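Local coordinates for LAE5 (Uncultured bacterium, PDB 5JD3), which probably hydrolyses carboxylic esters, as an esterase related to the GDSL-like lipases and acylhydrolases, at residues A[115-120]-A[213-218]; A[168-173]-A[197-202]. All blocks are in the same frame, centred on the assembly; numbering follows the deposited sequence.

Contact 1: residues A[115-120]-A[213-218]; sequences DVWRQF and DRIHPN
Trp-117 meets Ile-215 because its CG lies roughly anti to the backbone N (chi1 -151°), which sends the indole across to the 213-218 loop, while Ile-215 has CG1 beside its backbone N and CG2 anti to it, turning both branches to the ring. CG1 of Ile-215 rests over one face of the six-membered ring of Trp-117, 3.7 Å from its centroid, in a CH-pi contact; Ile-215 CG2 reaches the rim, 3.5 Å from Trp-117 CZ3. Beta-branching suits this place, spreading two branches over the indole. Arg-118 NH1 lies over the opposite face. His-216 comes to the ring's edge, its CE1 3.6 Å from Trp-117 CZ3, the planes inclined at 41°.

Asp-213 holds the imidazole at its ND1 edge: His-216 ND1 donates almost straight to Asp-213 OD2 at 2.8 Å (172°), on the syn side but well tilted out of the carboxylate plane, though in the imidazole plane. Asp-213 OD1 accepts from Ile-215 N at 2.9 Å, making an Asx turn, and from His-216 N, making an Asx motif, both from the same face of the carboxylate. With His-216 NE2 hydrogen-bonded to Ser-36 OG, this is consistent with the catalytic Ser-His-Asp triad and DxxH motif of GDSL hydrolases. With an alanine in place of Trp-117, Ile-215 would probably lose the flat surface under CG1, and the CE1 side of His-216 would be less confined.

Trp-117 packs on Met-169 of helix 168-187, and Ile-215 and His-216 touch Ile-37 in helix 36-39, so the loop before helix 219-232 lies among helices that follow the parallel strands.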
ATOM      1  N   ASP A 115       4.765  -1.929  11.089  1.00 30.00           N
ATOM      2  CA  ASP A 115       5.378  -0.929  11.956  1.00 34.51           C
ATOM      3  C   ASP A 115       4.560  -0.759  13.231  1.00 35.41           C
ATOM      4  O   ASP A 115       5.109  -0.585  14.320  1.00 37.40           O
ATOM      5  CB  ASP A 115       5.505   0.409  11.226  1.00 37.75           C
ATOM      6  CG  ASP A 115       6.232   0.284   9.901  1.00 38.03           C
ATOM      7  OD1 ASP A 115       7.327   0.869   9.763  1.00 38.05           O
ATOM      8  OD2 ASP A 115       5.711  -0.406   9.000  1.00 36.76           O
ATOM      9  N   VAL A 116       3.241  -0.820  13.083  1.00 32.10           N
ATOM     10  CA  VAL A 116       2.326  -0.689  14.209  1.00 32.01           C
ATOM     11  C   VAL A 116       2.089  -2.035  14.891  1.00 30.84           C
ATOM     12  O   VAL A 116       2.059  -2.123  16.119  1.00 29.88           O
ATOM     13  CB  VAL A 116       0.968  -0.104  13.759  1.00 31.47           C
ATOM     14  CG1 VAL A 116      -0.037  -0.122  14.900  1.00 24.46           C
ATOM     15  CG2 VAL A 116       1.149   1.307  13.222  1.00 28.26           C
ATOM     16  N   TRP A 117       1.940  -3.080  14.082  1.00 30.13           N
ATOM     17  CA  TRP A 117       1.539  -4.397  14.571  1.00 29.50           C
ATOM     18  C   TRP A 117       2.519  -5.002  15.576  1.00 29.31           C
ATOM     19  O   TRP A 117       2.103  -5.633  16.548  1.00 31.97           O
ATOM     20  CB  TRP A 117       1.360  -5.359  13.395  1.00 28.61           C
ATOM     21  CG  TRP A 117       0.359  -6.442  13.651  1.00 30.14           C
ATOM     22  CD1 TRP A 117      -0.265  -6.720  14.831  1.00 28.05           C
ATOM     23  CD2 TRP A 117      -0.143  -7.388  12.699  1.00 34.59           C
ATOM     24  NE1 TRP A 117      -1.123  -7.781  14.676  1.00 27.28           N
ATOM     25  CE2 TRP A 117      -1.066  -8.210  13.376  1.00 34.99           C
ATOM     26  CE3 TRP A 117       0.101  -7.620  11.343  1.00 36.28           C
ATOM     27  CZ2 TRP A 117      -1.745  -9.248  12.742  1.00 39.74           C
ATOM     28  CZ3 TRP A 117      -0.574  -8.652  10.716  1.00 38.94           C
ATOM     29  CH2 TRP A 117      -1.487  -9.452  11.415  1.00 39.18           C
ATOM     30  N   ARG A 118       3.814  -4.808  15.344  1.00 28.08           N
ATOM     31  CA  ARG A 118       4.840  -5.408  16.193  1.00 24.07           C
ATOM     32  C   ARG A 118       4.822  -4.846  17.611  1.00 25.46           C
ATOM     33  O   ARG A 118       5.271  -5.501  18.553  1.00 24.18           O
ATOM     34  CB  ARG A 118       6.226  -5.217  15.575  1.00 19.94           C
ATOM     35  CG  ARG A 118       6.421  -5.910  14.232  1.00 21.06           C
ATOM     36  CD  ARG A 118       6.357  -7.430  14.345  1.00 23.07           C
ATOM     37  NE  ARG A 118       4.991  -7.942  14.268  1.00 25.47           N
ATOM     38  CZ  ARG A 118       4.348  -8.191  13.130  1.00 26.44           C
ATOM     39  NH1 ARG A 118       3.107  -8.655  13.156  1.00 23.37           N
ATOM     40  NH2 ARG A 118       4.948  -7.974  11.968  1.00 23.66           N
ATOM     41  N   GLN A 119       4.296  -3.635  17.761  1.00 24.27           N
ATOM     42  CA  GLN A 119       4.211  -3.003  19.071  1.00 28.11           C
ATOM     43  C   GLN A 119       3.134  -3.655  19.934  1.00 29.18           C
ATOM     44  O   GLN A 119       3.028  -3.365  21.125  1.00 36.78           O
ATOM     45  CB  GLN A 119       3.931  -1.505  18.925  1.00 30.25           C
ATOM     46  CG  GLN A 119       4.927  -0.769  18.045  1.00 29.65           C
ATOM     47  CD  GLN A 119       4.595   0.702  17.892  1.00 35.63           C
ATOM     48  OE1 GLN A 119       4.197   1.365  18.851  1.00 39.78           O
ATOM     49  NE2 GLN A 119       4.754   1.222  16.679  1.00 32.40           N
ATOM     50  N   PHE A 120       2.342  -4.540  19.333  1.00 25.06           N
ATOM     51  CA  PHE A 120       1.226  -5.156  20.045  1.00 28.36           C
ATOM     52  C   PHE A 120       1.316  -6.683  20.149  1.00 28.84           C
ATOM     53  O   PHE A 120       0.900  -7.254  21.156  1.00 34.00           O
ATOM     54  CB  PHE A 120      -0.095  -4.755  19.387  1.00 26.96           C
ATOM     55  CG  PHE A 120      -0.414  -3.292  19.521  1.00 26.17           C
ATOM     56  CD1 PHE A 120      -0.994  -2.802  20.680  1.00 28.67           C
ATOM     57  CD2 PHE A 120      -0.128  -2.406  18.495  1.00 27.91           C
ATOM     58  CE1 PHE A 120      -1.286  -1.457  20.812  1.00 33.60           C
ATOM     59  CE2 PHE A 120      -0.418  -1.059  18.621  1.00 30.18           C
ATOM     60  CZ  PHE A 120      -0.997  -0.584  19.781  1.00 31.47           C
ATOM     61  N   ASP A 213      -7.743 -12.054  11.233  1.00 26.35           N
ATOM     62  CA  ASP A 213      -6.732 -11.306  11.976  1.00 25.71           C
ATOM     63  C   ASP A 213      -6.843  -9.799  11.752  1.00 25.18           C
ATOM     64  O   ASP A 213      -5.967  -9.040  12.167  1.00 24.27           O
ATOM     65  CB  ASP A 213      -5.321 -11.790  11.607  1.00 27.71           C
ATOM     66  CG  ASP A 213      -5.008 -11.653  10.121  1.00 23.03           C
ATOM     67  OD1 ASP A 213      -5.696 -10.891   9.409  1.00 23.71           O
ATOM     68  OD2 ASP A 213      -4.052 -12.311   9.662  1.00 24.09           O
ATOM     69  N   ARG A 214      -7.913  -9.386  11.076  1.00 22.61           N
ATOM     70  CA  ARG A 214      -8.198  -7.974  10.822  1.00 22.97           C
ATOM     71  C   ARG A 214      -7.086  -7.268  10.043  1.00 21.84           C
ATOM     72  O   ARG A 214      -6.981  -6.043  10.080  1.00 19.94           O
ATOM     73  CB  ARG A 214      -8.452  -7.239  12.142  1.00 21.87           C
ATOM     74  CG  ARG A 214      -9.652  -7.761  12.917  1.00 23.41           C
ATOM     75  CD  ARG A 214      -9.841  -7.021  14.233  1.00 22.73           C
ATOM     76  NE  ARG A 214      -8.820  -7.369  15.216  1.00 23.37           N
ATOM     77  CZ  ARG A 214      -8.777  -6.880  16.452  1.00 27.45           C
ATOM     78  NH1 ARG A 214      -9.698  -6.015  16.857  1.00 21.34           N
ATOM     79  NH2 ARG A 214      -7.813  -7.254  17.283  1.00 29.93           N
ATOM     80  N   ILE A 215      -6.263  -8.041   9.340  1.00 22.38           N
ATOM     81  CA  ILE A 215      -5.177  -7.477   8.541  1.00 24.17           C
ATOM     82  C   ILE A 215      -5.108  -8.108   7.154  1.00 25.84           C
ATOM     83  O   ILE A 215      -5.128  -7.401   6.147  1.00 26.02           O
ATOM     84  CB  ILE A 215      -3.811  -7.646   9.233  1.00 23.91           C
ATOM     85  CG1 ILE A 215      -3.711  -6.724  10.449  1.00 22.75           C
ATOM     86  CG2 ILE A 215      -2.683  -7.337   8.262  1.00 27.22           C
ATOM     87  CD1 ILE A 215      -3.837  -5.252  10.110  1.00 20.81           C
ATOM     88  N   HIS A 216      -5.015  -9.435   7.107  1.00 23.14           N
ATOM     89  CA  HIS A 216      -4.980 -10.161   5.839  1.00 23.52           C
ATOM     90  C   HIS A 216      -6.386 -10.593   5.432  1.00 27.38           C
ATOM     91  O   HIS A 216      -6.912 -11.574   5.958  1.00 29.70           O
ATOM     92  CB  HIS A 216      -4.066 -11.386   5.938  1.00 23.74           C
ATOM     93  CG  HIS A 216      -2.686 -11.076   6.429  1.00 26.06           C
ATOM     94  ND1 HIS A 216      -2.314 -11.229   7.747  1.00 25.91           N
ATOM     95  CD2 HIS A 216      -1.587 -10.627   5.778  1.00 26.42           C
ATOM     96  CE1 HIS A 216      -1.046 -10.885   7.887  1.00 27.78           C
ATOM     97  NE2 HIS A 216      -0.581 -10.516   6.707  1.00 27.91           N
ATOM     98  N   PRO A 217      -6.995  -9.867   4.484  1.00 27.14           N
ATOM     99  CA  PRO A 217      -8.394 -10.105   4.130  1.00 28.36           C
ATOM    100  C   PRO A 217      -8.564 -11.139   3.025  1.00 27.39           C
ATOM    101  O   PRO A 217      -7.580 -11.565   2.419  1.00 28.08           O
ATOM    102  CB  PRO A 217      -8.853  -8.731   3.650  1.00 27.27           C
ATOM    103  CG  PRO A 217      -7.627  -8.175   2.980  1.00 28.45           C
ATOM    104  CD  PRO A 217      -6.424  -8.753   3.707  1.00 28.29           C
ATOM    105  N   ASN A 218      -9.806 -11.537   2.768  1.00 29.14           N
ATOM    106  CA  ASN A 218     -10.108 -12.354   1.601  1.00 30.37           C
ATOM    107  C   ASN A 218     -10.069 -11.483   0.350  1.00 24.43           C
ATOM    108  O   ASN A 218      -9.684 -10.315   0.419  1.00 27.51           O
ATOM    109  CB  ASN A 218     -11.469 -13.045   1.749  1.00 28.86           C
ATOM    110  CG  ASN A 218     -12.584 -12.081   2.117  1.00 29.92           C
ATOM    111  OD1 ASN A 218     -12.444 -10.865   1.993  1.00 32.27           O
ATOM    112  ND2 ASN A 218     -13.706 -12.628   2.573  1.00 31.49           N
TER

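Contact 2: residues A[168-173]-A[197-202]; sequences AMRARM and AFDRYL
Arg-170 and Asp-199 face each other from two helices, 168-187 and 194-201, whose backbones stay well apart, the nearest CA atoms across the pair being those of these two residues at 11.5 Å. The helices belong to the alpha/beta fold of the GDSL hydrolases, where strand 190-192, at one margin of the parallel sheet, comes between them in sequence. Across that backbone gap a long side chain suits the place, and arginine supplies it: CG is anti to the backbone N (chi1 170°) and the chain then bends at chi2, bringing its NH1 and NH2 side to the carboxylate.

The salt bridge has two unequal prongs. Arg-170 NH1 gives the better bond, to the syn lone pair of Asp-199 OD2 at 3.0 Å, with an N-H...O angle of 155°. Arg-170 NH2 to Asp-199 OD1, at 3.2 Å, is weak. The planes are 23° apart but the carboxylate is displaced from the guanidinium plane, OD1 more than OD2, in keeping with the weaker second bond. Aspartate fits the shorter half of the span.

Other partners fix the rotation of the arginine: NE is paired with Asp-174 OD1 one turn on, and NH2 makes its main hydrogen bond to the backbone O of Glu-162, which fits its weak hold on Asp-199. On the opposing helix, Asp-199 OD1 accepts a further hydrogen bond from Gln-195 NE2, one turn earlier.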
ATOM      1  N   ALA A 168      -6.638  -0.000  21.148  1.00 33.97           N
ATOM      2  CA  ALA A 168      -5.251   0.451  21.257  1.00 31.45           C
ATOM      3  C   ALA A 168      -4.497   0.394  19.931  1.00 28.92           C
ATOM      4  O   ALA A 168      -3.731   1.302  19.610  1.00 29.51           O
ATOM      5  CB  ALA A 168      -4.518  -0.370  22.307  1.00 34.63           C
ATOM      6  N   MET A 169      -4.720  -0.664  19.160  1.00 23.83           N
ATOM      7  CA  MET A 169      -4.022  -0.831  17.889  1.00 28.51           C
ATOM      8  C   MET A 169      -4.666  -0.014  16.768  1.00 27.82           C
ATOM      9  O   MET A 169      -3.968   0.530  15.913  1.00 27.61           O
ATOM     10  CB  MET A 169      -3.967  -2.309  17.499  1.00 27.04           C
ATOM     11  CG  MET A 169      -3.356  -2.551  16.128  1.00 27.13           C
ATOM     12  SD  MET A 169      -2.674  -4.204  15.910  1.00 29.32           S
ATOM     13  CE  MET A 169      -2.453  -4.223  14.132  1.00 22.05           C
ATOM     14  N   ARG A 170      -5.993   0.072  16.772  1.00 29.17           N
ATOM     15  CA  ARG A 170      -6.700   0.877  15.780  1.00 28.20           C
ATOM     16  C   ARG A 170      -6.359   2.354  15.951  1.00 29.37           C
ATOM     17  O   ARG A 170      -6.105   3.058  14.973  1.00 24.09           O
ATOM     18  CB  ARG A 170      -8.213   0.670  15.885  1.00 24.12           C
ATOM     19  CG  ARG A 170      -9.029   1.646  15.043  1.00 26.67           C
ATOM     20  CD  ARG A 170      -8.685   1.536  13.563  1.00 24.43           C
ATOM     21  NE  ARG A 170      -9.076   2.729  12.816  1.00 24.33           N
ATOM     22  CZ  ARG A 170     -10.225   2.862  12.159  1.00 27.94           C
ATOM     23  NH1 ARG A 170     -10.488   3.987  11.508  1.00 26.13           N
ATOM     24  NH2 ARG A 170     -11.111   1.874  12.150  1.00 24.35           N
ATOM     25  N   ALA A 171      -6.351   2.814  17.197  1.00 23.16           N
ATOM     26  CA  ALA A 171      -6.008   4.199  17.501  1.00 29.52           C
ATOM     27  C   ALA A 171      -4.552   4.482  17.154  1.00 30.00           C
ATOM     28  O   ALA A 171      -4.216   5.573  16.694  1.00 23.60           O
ATOM     29  CB  ALA A 171      -6.273   4.502  18.966  1.00 30.27           C
ATOM     30  N   ARG A 172      -3.694   3.491  17.378  1.00 26.95           N
ATOM     31  CA  ARG A 172      -2.281   3.599  17.037  1.00 23.08           C
ATOM     32  C   ARG A 172      -2.102   3.605  15.524  1.00 26.60           C
ATOM     33  O   ARG A 172      -1.270   4.337  14.988  1.00 28.81           O
ATOM     34  CB  ARG A 172      -1.487   2.448  17.657  1.00 24.53           C
ATOM     35  CG  ARG A 172       0.023   2.557  17.500  1.00 29.95           C
ATOM     36  CD  ARG A 172       0.594   3.664  18.370  1.00 36.39           C
ATOM     37  NE  ARG A 172       2.040   3.545  18.531  1.00 39.34           N
ATOM     38  CZ  ARG A 172       2.788   4.400  19.221  1.00 41.27           C
ATOM     39  NH1 ARG A 172       2.227   5.443  19.818  1.00 42.20           N
ATOM     40  NH2 ARG A 172       4.097   4.212  19.316  1.00 42.33           N
ATOM     41  N   MET A 173      -2.888   2.780  14.840  1.00 22.52           N
ATOM     42  CA  MET A 173      -2.846   2.714  13.384  1.00 22.92           C
ATOM     43  C   MET A 173      -3.317   4.037  12.788  1.00 25.77           C
ATOM     44  O   MET A 173      -2.852   4.453  11.727  1.00 28.30           O
ATOM     45  CB  MET A 173      -3.706   1.557  12.870  1.00 24.37           C
ATOM     46  CG  MET A 173      -3.471   1.205  11.411  1.00 25.90           C
ATOM     47  SD  MET A 173      -1.860   0.443  11.123  1.00 25.22           S
ATOM     48  CE  MET A 173      -2.112  -1.179  11.842  1.00 19.91           C
ATOM     49  N   ALA A 197     -11.953   3.443   3.472  1.00 26.22           N
ATOM     50  CA  ALA A 197     -12.652   2.512   2.594  1.00 25.65           C
ATOM     51  C   ALA A 197     -13.144   1.303   3.378  1.00 22.17           C
ATOM     52  O   ALA A 197     -14.271   0.845   3.187  1.00 22.90           O
ATOM     53  CB  ALA A 197     -11.748   2.075   1.450  1.00 22.43           C
ATOM     54  N   PHE A 198     -12.295   0.790   4.264  1.00 20.74           N
ATOM     55  CA  PHE A 198     -12.681  -0.322   5.124  1.00 23.93           C
ATOM     56  C   PHE A 198     -13.760   0.107   6.112  1.00 26.24           C
ATOM     57  O   PHE A 198     -14.678  -0.659   6.404  1.00 30.49           O
ATOM     58  CB  PHE A 198     -11.469  -0.880   5.875  1.00 27.19           C
ATOM     59  CG  PHE A 198     -10.680  -1.892   5.088  1.00 28.04           C
ATOM     60  CD1 PHE A 198     -11.261  -3.088   4.698  1.00 25.26           C
ATOM     61  CD2 PHE A 198      -9.358  -1.654   4.751  1.00 22.97           C
ATOM     62  CE1 PHE A 198     -10.542  -4.023   3.978  1.00 23.72           C
ATOM     63  CE2 PHE A 198      -8.633  -2.587   4.030  1.00 23.15           C
ATOM     64  CZ  PHE A 198      -9.225  -3.773   3.644  1.00 24.55           C
ATOM     65  N   ASP A 199     -13.652   1.335   6.613  1.00 23.94           N
ATOM     66  CA  ASP A 199     -14.631   1.868   7.558  1.00 29.93           C
ATOM     67  C   ASP A 199     -16.027   1.932   6.947  1.00 29.11           C
ATOM     68  O   ASP A 199     -17.026   1.739   7.640  1.00 29.32           O
ATOM     69  CB  ASP A 199     -14.214   3.258   8.045  1.00 33.36           C
ATOM     70  CG  ASP A 199     -13.020   3.214   8.979  1.00 39.41           C
ATOM     71  OD1 ASP A 199     -12.595   2.099   9.352  1.00 38.91           O
ATOM     72  OD2 ASP A 199     -12.514   4.293   9.350  1.00 40.96           O
ATOM     73  N   ARG A 200     -16.092   2.206   5.648  1.00 27.66           N
ATOM     74  CA  ARG A 200     -17.365   2.229   4.939  1.00 32.45           C
ATOM     75  C   ARG A 200     -17.920   0.818   4.781  1.00 29.84           C
ATOM     76  O   ARG A 200     -19.116   0.586   4.957  1.00 29.33           O
ATOM     77  CB  ARG A 200     -17.210   2.897   3.572  1.00 33.35           C
ATOM     78  CG  ARG A 200     -17.447   4.398   3.589  1.00 39.02           C
ATOM     79  CD  ARG A 200     -17.016   5.044   2.283  1.00 45.22           C
ATOM     80  NE  ARG A 200     -15.596   5.381   2.287  1.00 49.89           N
ATOM     81  CZ  ARG A 200     -14.802   5.291   1.226  1.00 51.39           C
ATOM     82  NH1 ARG A 200     -13.521   5.622   1.323  1.00 54.27           N
ATOM     83  NH2 ARG A 200     -15.287   4.868   0.068  1.00 50.54           N
ATOM     84  N   TYR A 201     -17.039  -0.121   4.452  1.00 26.74           N
ATOM     85  CA  TYR A 201     -17.420  -1.521   4.311  1.00 26.87           C
ATOM     86  C   TYR A 201     -17.940  -2.082   5.631  1.00 28.33           C
ATOM     87  O   TYR A 201     -18.929  -2.813   5.658  1.00 32.65           O
ATOM     88  CB  TYR A 201     -16.230  -2.352   3.823  1.00 22.20           C
ATOM     89  CG  TYR A 201     -16.577  -3.780   3.457  1.00 22.98           C
ATOM     90  CD1 TYR A 201     -16.843  -4.134   2.141  1.00 22.72           C
ATOM     91  CD2 TYR A 201     -16.633  -4.775   4.426  1.00 25.27           C
ATOM     92  CE1 TYR A 201     -17.158  -5.439   1.801  1.00 25.14           C
ATOM     93  CE2 TYR A 201     -16.950  -6.078   4.095  1.00 23.73           C
ATOM     94  CZ  TYR A 201     -17.208  -6.405   2.782  1.00 24.06           C
ATOM     95  OH  TYR A 201     -17.520  -7.704   2.452  1.00 22.54           O
ATOM     96  N   LEU A 202     -17.270  -1.726   6.723  1.00 25.51           N
ATOM     97  CA  LEU A 202     -17.585  -2.273   8.042  1.00 27.23           C
ATOM     98  C   LEU A 202     -18.917  -1.776   8.601  1.00 27.94           C
ATOM     99  O   LEU A 202     -19.319  -2.168   9.696  1.00 30.34           O
ATOM    100  CB  LEU A 202     -16.458  -1.950   9.026  1.00 21.01           C
ATOM    101  CG  LEU A 202     -15.140  -2.683   8.775  1.00 30.16           C
ATOM    102  CD1 LEU A 202     -14.037  -2.146   9.676  1.00 26.64           C
ATOM    103  CD2 LEU A 202     -15.320  -4.182   8.969  1.00 26.95           C
TER

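In the fold
Both contacts are partly buried, but contact 1 hides more surface between its segments (153 against 86 Å²), and its chemistry is aromatic and apolar beside a probable catalytic loop; contact 2 is one ion pair joining helices farther from the chain's centre. Helix 168-187 connects them: Arg-172 NH2 probably hydrogen-bonds Gln-119 OE1 at 2.9 Å, and the ring of Phe-120 packs on Ala-168, its CZ 3.3 Å from Ala-168 O, while Arg-170 of the same helix turns to helix 194-201. Glu-162 gives a second link, since its side chain pairs with Arg-214 in the loop of contact 1. In sequence, contact 2 is nested inside the loop that contact 1 closes.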